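Local coordinates for protein GCN5-related N-acetyltransferase (Kribbella flavida, PDB 4IUS) that probably transfers an acyl group, most likely acetyl from acetyl-CoA, to an as yet unspecified acceptor, as other members of the GNAT family do, at residues R9-A13 / A182-T186; L18-R22 / G32-D36; A163-R167 / L205-A210. The protein carries 1 engineered substitution. All coordinates share one frame; numbering follows the deposited sequence. Where two conformers were deposited one is given.

Overall arrangement
Contact 3 (163-167 with 205-210) is the buried one, held by apolar side-chain contacts, where helix 202-216 lies on the large mixed sheet. Contacts 1 and 2 are partly buried and mix small apolar patches with arginine chemistry and water bridges. Both use helix 6-19: contact 1 joins it to the turn before strand 185-193, contact 2 joins its C-terminal end to strand 30-35 of the small antiparallel sheet, and the two touch through Ala182 and Arg20. Contacts 1 and 3 reach the same large sheet without touching, their nearest atoms about 6 Å apart. Contacts 2 and 3 lie on opposite sides of the chain's centre, their centres about 28 Å apart.

Contact 1 of 3, residues R9-A13 / A182-T186; sequences RIASA and ADGVT. With SO4 (sulfate ion), chain D; EDO (1,2-ethanediol), chain E.
Arg9 reaches from its helix to Asp183 with two nitrogens. Arg9 NH2 donates to the backbone oxygen Asp183 O at 3.1 Å, almost straight (172°) and within both the guanidinium and the carbonyl planes. The same NH2 also bonds to OG1 of Thr221, just before strand 222-225, which helps fix the guanidinium. Arg9 NE forms a weaker, bent bond of 3.3 Å to Asp183 OD2, part of a salt bridge in which the guanidinium and carboxylate planes stand 68° apart. The long arm gets there because CG lies anti to the backbone N (chi1 -177°) and the chain stays extended to NE, passing Val185; Val185 CG2 lies 3.5 Å from Arg9 NE. One turn on along the helix, Ala13 points its small side chain at the strand, Ala13 CB meeting Val185 CB at 3.6 Å; a bare methyl lets helix and turn come this close. The partner segment is a type I' beta turn, Ala182 to Val185, which reverses the chain between strands 171-179 and 185-193 as the tip of a beta hairpin. Asp183 and Gly184 both take positive phi, and glycine fits well where a CB would crowd Arg9 NH2. A water donates to Arg9 O (2.8 Å) and to Asp183 OD2 (2.7 Å), a second link between helix and carboxylate. Further out sit two molecules probably from the crystallisation liquor: a sulfate whose O2 accepts from Asp183 N at 2.8 Å, and an ethanediol whose O2 donates to Ala13 O at 3.0 Å while also bonding to Trp224.

Contact 2 of 3, residues L18-R22 / G32-D36; sequences LVRSR and GLLHD. With SO4 (sulfate ion), chain C.
Arg22 turns CG anti to its carbonyl carbon (chi1 -64°) while His35 sets its ring anti to the backbone N (chi1 -162°), and the two meet. The imidazole edge faces one side of the guanidinium, His35 CD2 lying 4.0 Å from Arg22 CZ with the planes 68° apart. Leu18 CD2 covers the opposite side, over its centre. At the rim, Arg22 NH1 donates in plane to a lone pair of Leu18 O at 3.1 Å, and NE bonds to Leu42 O, so the planar group is gripped from several directions. With a leucine in place of Arg22 both donors and the flat face go, and the Leu18 and Leu42 carbonyls would probably be left without these partners and the His35 ring less firmly set. Strands 22-27, 30-35 and 44-47 form an antiparallel meander, and helix 6-19 packs on it through leucine and valine: Leu33 CD1 touches Leu18 CD1 at 3.7 Å, and Leu33 CD2 touches Val19 CG1 at 3.8 Å. One water joins Ser21 OG to His35 NE2, each at 2.9 Å, while His35 ND1 bonds to Glu37 N; another links Ser21 O to Asp36 N. Arg20 NE and NH2 bond to a sulfate probably from the crystallisation liquor, NH2 also to Ile181 O.

Contact 3 of 3, residues A163-R167 / L205-A210; sequences AVLIR and LATAYA
Ile166 and Ala206 make one of the tightest meetings here, Ile166 CG1 lying 3.6 Å from Ala206 CB. The isoleucine sets CG1 anti to its carbonyl carbon (chi1 -58°), which carries this branch onto the helix backbone, Ile166 CD1 being 3.9 Å from Ala206 CA. Two residues back along the strand, Val164 sends its methyls to different parts of the helix. Val164 CG2 rests 3.6 Å from Ala206 O, an oxygen already engaged by Ala210 N in the helix, while Val164 CG1 lies 3.8 Å from Ala210 CA. Alanine suits both helix positions: with nothing beyond CB, each lets the branched strand side chains reach the helix backbone itself, and the axes of the two short segments approach to 8.1 Å at 141° between their directions. Valine and isoleucine in turn suit the strand, where beta-branching is well tolerated.

The lighter contact is at Leu205, whose Leu205 CB is 4.2 Å from Ile166 CD1 and which turns to Val123, Pro117 and Phe119. Tyr209 differs in being partly exposed, although it still packs closely: with its ring anti to the backbone N (chi1 -171°), Tyr209 CD2 lies 3.6 Å from Val164 CG1, and Val164 CB sits at the ring edge, in plane. A tyrosine fits such a border, its ring carbons packing beside the valine while the chain ends in a polar hydroxyl.

Ala163 and Leu165 point the other way, onto helix 131-141, so this strand is sandwiched between helices, as in the GNAT fold. Helix 202-216 begins within an Arg-Arg-Gln-Gly-Leu-Gly sequence, consistent with the R/Q-x-x-G-x-G/A signature of that fold, whose loop and helix start bind the acetyl-CoA pyrophosphate in relatives.

Contact 1 of 3, residues R9-A13 / A182-T186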
ATOM      1  N   ARG A   9       6.830 -10.613   7.239  1.00 10.25           N
ATOM      2  CA  ARG A   9       5.540 -11.125   6.789  1.00 10.43           C
ATOM      3  C   ARG A   9       4.877 -10.120   5.841  1.00  9.24           C
ATOM      4  O   ARG A   9       4.344 -10.508   4.794  1.00 10.68           O
ATOM      5  CB  ARG A   9       4.673 -11.402   7.987  1.00 10.93           C
ATOM      6  CG  ARG A   9       3.347 -11.998   7.583  1.00 12.38           C
ATOM      7  CD  ARG A   9       2.452 -12.295   8.752  1.00 14.60           C
ATOM      8  NE  ARG A   9       1.149 -12.728   8.268  1.00 14.76           N
ATOM      9  CZ  ARG A   9       0.061 -12.732   9.014  1.00 15.10           C
ATOM     10  NH1 ARG A   9       0.090 -12.323  10.279  1.00 16.41           N
ATOM     11  NH2 ARG A   9      -1.085 -13.071   8.463  1.00 15.66           N
ATOM     12  N   ILE A  10       4.899  -8.838   6.197  1.00  8.86           N
ATOM     13  CA  ILE A  10       4.281  -7.811   5.392  1.00  8.72           C
ATOM     14  C   ILE A  10       5.009  -7.669   4.062  1.00  8.56           C
ATOM     15  O   ILE A  10       4.383  -7.653   2.983  1.00 10.00           O
ATOM     16  CB  ILE A  10       4.238  -6.472   6.119  1.00  9.57           C
ATOM     17  CG1 ILE A  10       3.197  -6.571   7.268  1.00 12.31           C
ATOM     18  CG2 ILE A  10       3.907  -5.327   5.168  1.00 11.48           C
ATOM     19  CD1 ILE A  10       3.215  -5.373   8.207  1.00 14.03           C
ATOM     20  N   ALA A  11       6.337  -7.633   4.081  1.00  8.87           N
ATOM     21  CA  ALA A  11       7.101  -7.498   2.828  1.00 10.12           C
ATOM     22  C   ALA A  11       6.846  -8.683   1.900  1.00  9.19           C
ATOM     23  O   ALA A  11       6.709  -8.528   0.686  1.00 11.14           O
ATOM     24  CB  ALA A  11       8.580  -7.328   3.127  1.00 10.77           C
ATOM     25  N   SER A  12       6.824  -9.881   2.449  1.00  8.27           N
ATOM     26  CA  SER A  12       6.601 -11.077   1.674  0.60  8.90           C
ATOM     27  C   SER A  12       5.191 -11.095   1.054  1.00  9.52           C
ATOM     28  O   SER A  12       5.021 -11.483  -0.094  1.00 10.37           O
ATOM     29  CB  SER A  12       6.831 -12.345   2.516  0.60 11.58           C
ATOM     30  OG  SER A  12       8.199 -12.539   2.815  0.60 13.60           O
ATOM     31  N   ALA A  13       4.200 -10.678   1.828  1.00  9.58           N
ATOM     32  CA  ALA A  13       2.839 -10.615   1.340  1.00  9.73           C
ATOM     33  C   ALA A  13       2.707  -9.553   0.258  1.00  9.80           C
ATOM     34  O   ALA A  13       1.961  -9.767  -0.729  1.00 11.55           O
ATOM     35  CB  ALA A  13       1.868 -10.344   2.478  1.00 12.85           C
ATOM     36  N   ALA A 182      -3.009 -11.762   0.732  1.00 11.08           N
ATOM     37  CA  ALA A 182      -1.872 -12.635   0.454  1.00 12.22           C
ATOM     38  C   ALA A 182      -1.354 -13.118   1.807  1.00 11.70           C
ATOM     39  O   ALA A 182      -1.010 -12.324   2.646  1.00 10.76           O
ATOM     40  CB  ALA A 182      -0.795 -11.877  -0.318  1.00 13.58           C
ATOM     41  N   ASP A 183      -1.303 -14.436   2.033  1.00 14.18           N
ATOM     42  CA  ASP A 183      -0.853 -14.966   3.333  1.00 15.24           C
ATOM     43  C   ASP A 183      -1.584 -14.319   4.514  1.00 13.66           C
ATOM     44  O   ASP A 183      -0.984 -14.010   5.547  1.00 14.58           O
ATOM     45  CB  ASP A 183       0.688 -14.776   3.552  1.00 18.27           C
ATOM     46  CG  ASP A 183       1.181 -15.322   4.910  1.00 20.08           C
ATOM     47  OD1 ASP A 183       0.824 -16.477   5.268  1.00 25.00           O
ATOM     48  OD2 ASP A 183       1.951 -14.611   5.646  1.00 20.77           O
ATOM     49  N   GLY A 184      -2.880 -14.097   4.348  1.00 11.91           N
ATOM     50  CA  GLY A 184      -3.685 -13.492   5.412  1.00 12.49           C
ATOM     51  C   GLY A 184      -3.511 -11.986   5.591  1.00 11.69           C
ATOM     52  O   GLY A 184      -4.146 -11.393   6.464  1.00 12.88           O
ATOM     53  N   VAL A 185      -2.663 -11.365   4.789  1.00  9.57           N
ATOM     54  CA  VAL A 185      -2.333  -9.969   4.927  1.00  9.05           C
ATOM     55  C   VAL A 185      -3.056  -9.164   3.856  1.00  9.72           C
ATOM     56  O   VAL A 185      -3.127  -9.559   2.699  1.00  9.69           O
ATOM     57  CB  VAL A 185      -0.806  -9.729   4.800  1.00  9.51           C
ATOM     58  CG1 VAL A 185      -0.501  -8.275   5.065  1.00 10.25           C
ATOM     59  CG2 VAL A 185      -0.029 -10.633   5.737  1.00 11.23           C
ATOM     60  N   THR A 186      -3.593  -8.017   4.288  1.00  8.77           N
ATOM     61  CA  THR A 186      -4.139  -7.001   3.401  1.00  8.43           C
ATOM     62  C   THR A 186      -3.541  -5.644   3.753  1.00  8.05           C
ATOM     63  O   THR A 186      -3.195  -5.410   4.890  1.00  8.78           O
ATOM     64  CB  THR A 186      -5.687  -6.938   3.489  1.00  9.72           C
ATOM     65  OG1 THR A 186      -6.188  -6.082   2.438  1.00 10.51           O
ATOM     66  CG2 THR A 186      -6.173  -6.430   4.837  1.00 10.17           C
TER
HETATM   67  S   SO4 D 503      -1.757 -17.959   0.921  0.60 29.77           S
HETATM   68  O1  SO4 D 503      -2.213 -17.970   2.326  0.60 34.70           O
HETATM   69  O2  SO4 D 503      -1.825 -16.601   0.323  0.60 28.38           O
HETATM   70  O3  SO4 D 503      -0.369 -18.440   0.809  0.60 34.62           O
HETATM   71  O4  SO4 D 503      -2.615 -18.897   0.190  0.60 33.54           O
HETATM   72  C1  EDO E 504      -1.021  -6.700   0.810  0.50 22.60           C
HETATM   73  O1  EDO E 504       0.231  -6.374   1.440  0.50 23.23           O
HETATM   74  C2  EDO E 504      -0.988  -8.166   0.391  0.50 16.93           C
HETATM   75  O2  EDO E 504      -0.612  -8.303  -0.995  0.50 18.73           O
HETATM   76  O   HOH W   1       3.722 -13.161   4.181  1.00 15.83           O

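Contact 2 of 3, residues L18-R22 / G32-D36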
ATOM      1  N   LEU A  18       2.028  -8.355  -5.542  1.00 11.17           N
ATOM      2  CA  LEU A  18       2.506  -7.601  -6.692  1.00 11.76           C
ATOM      3  C   LEU A  18       2.769  -8.492  -7.896  1.00 13.16           C
ATOM      4  O   LEU A  18       2.548  -8.090  -9.041  1.00 13.37           O
ATOM      5  CB  LEU A  18       3.774  -6.829  -6.368  1.00 12.03           C
ATOM      6  CG  LEU A  18       3.594  -5.605  -5.457  1.00 13.48           C
ATOM      7  CD1 LEU A  18       4.942  -5.132  -4.915  1.00 16.08           C
ATOM      8  CD2 LEU A  18       2.871  -4.444  -6.151  1.00 16.13           C
ATOM      9  N   VAL A  19       3.300  -9.695  -7.654  1.00 11.57           N
ATOM     10  CA  VAL A  19       3.689 -10.572  -8.751  1.00 12.97           C
ATOM     11  C   VAL A  19       2.503 -11.161  -9.499  1.00 12.57           C
ATOM     12  O   VAL A  19       2.673 -11.658 -10.593  1.00 14.95           O
ATOM     13  CB  VAL A  19       4.622 -11.721  -8.324  1.00 12.70           C
ATOM     14  CG1 VAL A  19       5.932 -11.217  -7.733  1.00 14.76           C
ATOM     15  CG2 VAL A  19       3.952 -12.707  -7.399  1.00 15.68           C
ATOM     16  N   ARG A  20       1.296 -11.092  -8.934  1.00 13.09           N
ATOM     17  CA  ARG A  20       0.130 -11.611  -9.638  1.00 14.33           C
ATOM     18  C   ARG A  20      -0.118 -10.878 -10.954  1.00 14.63           C
ATOM     19  O   ARG A  20      -0.770 -11.456 -11.825  1.00 18.45           O
ATOM     20  CB  ARG A  20      -1.122 -11.552  -8.781  1.00 15.15           C
ATOM     21  CG  ARG A  20      -1.039 -12.379  -7.511  1.00 16.37           C
ATOM     22  CD  ARG A  20      -2.263 -12.142  -6.653  1.00 20.57           C
ATOM     23  NE  ARG A  20      -2.284 -12.999  -5.465  1.00 20.99           N
ATOM     24  CZ  ARG A  20      -2.642 -12.614  -4.228  1.00 20.41           C
ATOM     25  NH1 ARG A  20      -2.988 -11.371  -3.961  1.00 21.88           N
ATOM     26  NH2 ARG A  20      -2.661 -13.499  -3.255  1.00 21.10           N
ATOM     27  N   SER A  21       0.334  -9.630 -11.083  1.00 13.90           N
ATOM     28  CA  SER A  21       0.086  -8.850 -12.286  1.00 15.40           C
ATOM     29  C   SER A  21       1.324  -8.185 -12.906  1.00 13.00           C
ATOM     30  O   SER A  21       1.221  -7.296 -13.743  1.00 16.32           O
ATOM     31  CB  SER A  21      -0.975  -7.781 -12.010  1.00 18.38           C
ATOM     32  OG  SER A  21      -0.514  -6.885 -11.051  1.00 20.89           O
ATOM     33  N   ARG A  22       2.502  -8.594 -12.472  1.00 11.89           N
ATOM     34  CA  ARG A  22       3.752  -8.012 -12.941  1.00 11.87           C
ATOM     35  C   ARG A  22       4.776  -9.068 -13.290  1.00 12.00           C
ATOM     36  O   ARG A  22       4.866 -10.099 -12.619  1.00 15.10           O
ATOM     37  CB  ARG A  22       4.325  -7.073 -11.889  1.00 11.68           C
ATOM     38  CG  ARG A  22       3.443  -5.866 -11.609  1.00 13.46           C
ATOM     39  CD  ARG A  22       3.799  -5.143 -10.375  1.00 13.04           C
ATOM     40  NE  ARG A  22       2.917  -4.048 -10.110  1.00 12.32           N
ATOM     41  CZ  ARG A  22       1.735  -4.108  -9.529  1.00 12.85           C
ATOM     42  NH1 ARG A  22       1.206  -5.261  -9.204  1.00 13.68           N
ATOM     43  NH2 ARG A  22       1.075  -2.971  -9.303  1.00 14.76           N
ATOM     44  N   GLY A  32      12.831  -6.736  -9.716  1.00  8.21           N
ATOM     45  CA  GLY A  32      12.106  -5.705 -10.461  1.00  7.65           C
ATOM     46  C   GLY A  32      10.781  -6.252 -10.926  1.00  8.64           C
ATOM     47  O   GLY A  32      10.675  -7.404 -11.332  1.00 10.13           O
ATOM     48  N   LEU A  33       9.760  -5.441 -10.844  1.00  8.11           N
ATOM     49  CA  LEU A  33       8.382  -5.844 -11.121  1.00  7.73           C
ATOM     50  C   LEU A  33       7.809  -4.876 -12.152  1.00  8.38           C
ATOM     51  O   LEU A  33       7.653  -3.685 -11.897  1.00  9.77           O
ATOM     52  CB  LEU A  33       7.574  -5.831  -9.854  1.00  8.78           C
ATOM     53  CG  LEU A  33       8.064  -6.772  -8.754  1.00 10.51           C
ATOM     54  CD1 LEU A  33       7.405  -6.411  -7.406  1.00 15.01           C
ATOM     55  CD2 LEU A  33       7.874  -8.252  -9.103  1.00 13.59           C
ATOM     56  N   LEU A  34       7.521  -5.402 -13.345  1.00  9.13           N
ATOM     57  CA  LEU A  34       7.102  -4.582 -14.504  1.00  9.85           C
ATOM     58  C   LEU A  34       5.641  -4.908 -14.853  1.00  9.93           C
ATOM     59  O   LEU A  34       5.294  -6.043 -15.185  1.00 11.28           O
ATOM     60  CB  LEU A  34       8.044  -4.816 -15.707  1.00  9.88           C
ATOM     61  CG  LEU A  34       9.429  -4.183 -15.562  1.00 11.20           C
ATOM     62  CD1 LEU A  34      10.513  -4.799 -16.449  1.00 15.41           C
ATOM     63  CD2 LEU A  34       9.380  -2.676 -15.778  1.00 13.00           C
ATOM     64  N   HIS A  35       4.800  -3.889 -14.814  1.00  9.91           N
ATOM     65  CA  HIS A  35       3.390  -4.007 -15.157  1.00 10.74           C
ATOM     66  C   HIS A  35       3.222  -3.925 -16.655  1.00 10.98           C
ATOM     67  O   HIS A  35       4.096  -3.420 -17.354  1.00 12.00           O
ATOM     68  CB  HIS A  35       2.673  -2.877 -14.464  1.00 10.38           C
ATOM     69  CG  HIS A  35       1.205  -3.059 -14.345  1.00 11.51           C
ATOM     70  ND1 HIS A  35       0.308  -2.732 -15.332  1.00 13.33           N
ATOM     71  CD2 HIS A  35       0.475  -3.590 -13.302  1.00 13.41           C
ATOM     72  CE1 HIS A  35      -0.928  -3.050 -14.901  1.00 15.85           C
ATOM     73  NE2 HIS A  35      -0.833  -3.565 -13.675  1.00 17.42           N
ATOM     74  N   ASP A  36       2.102  -4.415 -17.173  1.00 13.36           N
ATOM     75  CA  ASP A  36       1.785  -4.186 -18.583  0.60 14.03           C
ATOM     76  C   ASP A  36       1.666  -2.689 -18.919  1.00 14.57           C
ATOM     77  O   ASP A  36       2.124  -2.242 -19.960  1.00 16.58           O
ATOM     78  CB  ASP A  36       0.489  -4.923 -18.981  0.60 17.27           C
ATOM     79  CG  ASP A  36       0.656  -6.456 -19.064  0.60 22.66           C
ATOM     80  OD1 ASP A  36       1.789  -6.975 -19.000  0.60 29.17           O
ATOM     81  OD2 ASP A  36      -0.366  -7.150 -19.220  0.60 32.55           O
TER
HETATM   82  S   SO4 C 502      -1.280 -16.578  -4.915  0.80 26.77           S
HETATM   83  O1  SO4 C 502      -2.142 -16.344  -3.737  0.80 40.13           O
HETATM   84  O2  SO4 C 502      -1.461 -15.481  -5.892  0.80 39.39           O
HETATM   85  O3  SO4 C 502       0.144 -16.513  -4.517  0.80 34.64           O
HETATM   86  O4  SO4 C 502      -1.622 -17.858  -5.558  0.80 40.17           O
HETATM   87  O   HOH W   2       0.222  -6.207 -15.905  1.00 21.16           O
HETATM   88  O   HOH W   3      -2.465  -4.869 -11.655  1.00 34.58           O

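Contact 3 of 3, residues A163-R167 / L205-A210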
ATOM      1  N   ALA A 163     -13.674  -2.277  -1.438  1.00  7.12           N
ATOM      2  CA  ALA A 163     -13.718  -0.917  -0.962  1.00  6.59           C
ATOM      3  C   ALA A 163     -15.022  -0.677  -0.228  1.00  6.29           C
ATOM      4  O   ALA A 163     -15.955  -1.456  -0.358  1.00  7.29           O
ATOM      5  CB  ALA A 163     -13.486   0.099  -2.085  1.00  8.18           C
ATOM      6  N   VAL A 164     -15.084   0.451   0.474  1.00  6.51           N
ATOM      7  CA  VAL A 164     -16.278   0.856   1.220  1.00  6.40           C
ATOM      8  C   VAL A 164     -16.568   2.333   0.940  1.00  6.01           C
ATOM      9  O   VAL A 164     -15.658   3.095   0.638  1.00  7.44           O
ATOM     10  CB  VAL A 164     -16.128   0.603   2.749  1.00  6.73           C
ATOM     11  CG1 VAL A 164     -15.723  -0.846   3.010  1.00  9.02           C
ATOM     12  CG2 VAL A 164     -15.201   1.613   3.413  1.00  8.55           C
ATOM     13  N   LEU A 165     -17.831   2.685   1.068  1.00  6.00           N
ATOM     14  CA  LEU A 165     -18.255   4.072   1.076  1.00  6.73           C
ATOM     15  C   LEU A 165     -18.941   4.371   2.388  1.00  6.40           C
ATOM     16  O   LEU A 165     -19.823   3.629   2.847  1.00  7.46           O
ATOM     17  CB  LEU A 165     -19.234   4.324  -0.093  1.00  6.86           C
ATOM     18  CG  LEU A 165     -18.589   4.243  -1.489  1.00  7.51           C
ATOM     19  CD1 LEU A 165     -19.662   4.303  -2.574  1.00  9.73           C
ATOM     20  CD2 LEU A 165     -17.536   5.333  -1.715  1.00  9.84           C
ATOM     21  N   ILE A 166     -18.556   5.501   2.961  1.00  6.56           N
ATOM     22  CA  ILE A 166     -19.233   6.104   4.102  1.00  6.80           C
ATOM     23  C   ILE A 166     -20.150   7.175   3.523  1.00  7.19           C
ATOM     24  O   ILE A 166     -19.695   8.009   2.712  1.00  8.86           O
ATOM     25  CB  ILE A 166     -18.235   6.732   5.089  1.00  8.02           C
ATOM     26  CG1 ILE A 166     -17.244   5.732   5.606  1.00  9.97           C
ATOM     27  CG2 ILE A 166     -18.940   7.488   6.205  1.00  9.90           C
ATOM     28  CD1 ILE A 166     -17.853   4.615   6.362  1.00 11.62           C
ATOM     29  N   ARG A 167     -21.426   7.144   3.895  1.00  7.76           N
ATOM     30  CA  ARG A 167     -22.419   8.051   3.355  0.70  8.32           C
ATOM     31  C   ARG A 167     -22.966   8.944   4.437  1.00  7.86           C
ATOM     32  O   ARG A 167     -23.134   8.522   5.578  1.00  9.73           O
ATOM     33  CB  ARG A 167     -23.536   7.260   2.727  0.70  9.46           C
ATOM     34  CG  ARG A 167     -23.046   6.172   1.762  0.70  9.97           C
ATOM     35  CD  ARG A 167     -23.292   4.759   2.270  0.70 11.31           C
ATOM     36  NE  ARG A 167     -24.734   4.640   2.464  0.70 12.49           N
ATOM     37  CZ  ARG A 167     -25.610   4.494   1.478  0.70 14.15           C
ATOM     38  NH1 ARG A 167     -26.928   4.569   1.717  0.70 17.81           N
ATOM     39  NH2 ARG A 167     -25.178   4.247   0.246  0.70 14.57           N
ATOM     40  N   LEU A 205     -13.669   6.454  10.044  1.00 10.02           N
ATOM     41  CA  LEU A 205     -14.765   5.463   9.920  1.00 10.50           C
ATOM     42  C   LEU A 205     -14.559   4.577   8.720  1.00  8.78           C
ATOM     43  O   LEU A 205     -14.749   3.360   8.769  1.00  8.79           O
ATOM     44  CB  LEU A 205     -16.150   6.117   9.848  1.00 11.89           C
ATOM     45  CG  LEU A 205     -16.622   6.875  11.075  1.00 12.92           C
ATOM     46  CD1 LEU A 205     -18.037   7.358  10.771  1.00 15.43           C
ATOM     47  CD2 LEU A 205     -16.575   6.057  12.352  1.00 16.25           C
ATOM     48  N   ALA A 206     -14.177   5.192   7.601  1.00  8.22           N
ATOM     49  CA  ALA A 206     -13.966   4.447   6.369  1.00  8.34           C
ATOM     50  C   ALA A 206     -12.855   3.413   6.546  1.00  7.24           C
ATOM     51  O   ALA A 206     -12.960   2.250   6.164  1.00  7.70           O
ATOM     52  CB  ALA A 206     -13.678   5.390   5.206  1.00  9.26           C
ATOM     53  N   THR A 207     -11.759   3.883   7.136  1.00  8.57           N
ATOM     54  CA  THR A 207     -10.600   3.010   7.397  1.00  8.50           C
ATOM     55  C   THR A 207     -11.005   1.842   8.275  1.00  7.86           C
ATOM     56  O   THR A 207     -10.693   0.687   7.981  1.00  9.07           O
ATOM     57  CB  THR A 207      -9.466   3.789   8.071  1.00  9.68           C
ATOM     58  OG1 THR A 207      -9.076   4.889   7.238  1.00 11.12           O
ATOM     59  CG2 THR A 207      -8.254   2.914   8.307  1.00 11.09           C
ATOM     60  N   ALA A 208     -11.738   2.117   9.346  1.00  8.90           N
ATOM     61  CA  ALA A 208     -12.152   1.094  10.298  1.00 10.01           C
ATOM     62  C   ALA A 208     -13.073   0.078   9.646  1.00  9.12           C
ATOM     63  O   ALA A 208     -12.928  -1.122   9.811  1.00  9.57           O
ATOM     64  CB  ALA A 208     -12.787   1.747  11.527  1.00 11.37           C
ATOM     65  N   TYR A 209     -14.041   0.572   8.870  1.00  8.67           N
ATOM     66  CA  TYR A 209     -15.024  -0.305   8.247  1.00  9.07           C
ATOM     67  C   TYR A 209     -14.416  -1.133   7.134  1.00  8.43           C
ATOM     68  O   TYR A 209     -14.713  -2.310   7.014  1.00  8.87           O
ATOM     69  CB  TYR A 209     -16.242   0.525   7.742  1.00  9.41           C
ATOM     70  CG  TYR A 209     -17.391  -0.324   7.283  1.00  9.85           C
ATOM     71  CD1 TYR A 209     -18.148  -1.063   8.191  1.00 10.40           C
ATOM     72  CD2 TYR A 209     -17.750  -0.362   5.939  1.00 11.27           C
ATOM     73  CE1 TYR A 209     -19.173  -1.847   7.734  1.00 12.22           C
ATOM     74  CE2 TYR A 209     -18.791  -1.155   5.504  1.00 12.49           C
ATOM     75  CZ  TYR A 209     -19.491  -1.908   6.425  1.00 12.95           C
ATOM     76  OH  TYR A 209     -20.564  -2.699   5.991  1.00 17.47           O
ATOM     77  N   ALA A 210     -13.493  -0.553   6.362  1.00  8.76           N
ATOM     78  CA  ALA A 210     -12.769  -1.310   5.341  1.00  8.50           C
ATOM     79  C   ALA A 210     -11.917  -2.430   5.995  1.00  8.21           C
ATOM     80  O   ALA A 210     -11.908  -3.576   5.539  1.00  8.99           O
ATOM     81  CB  ALA A 210     -11.868  -0.437   4.488  1.00  8.78           C
TER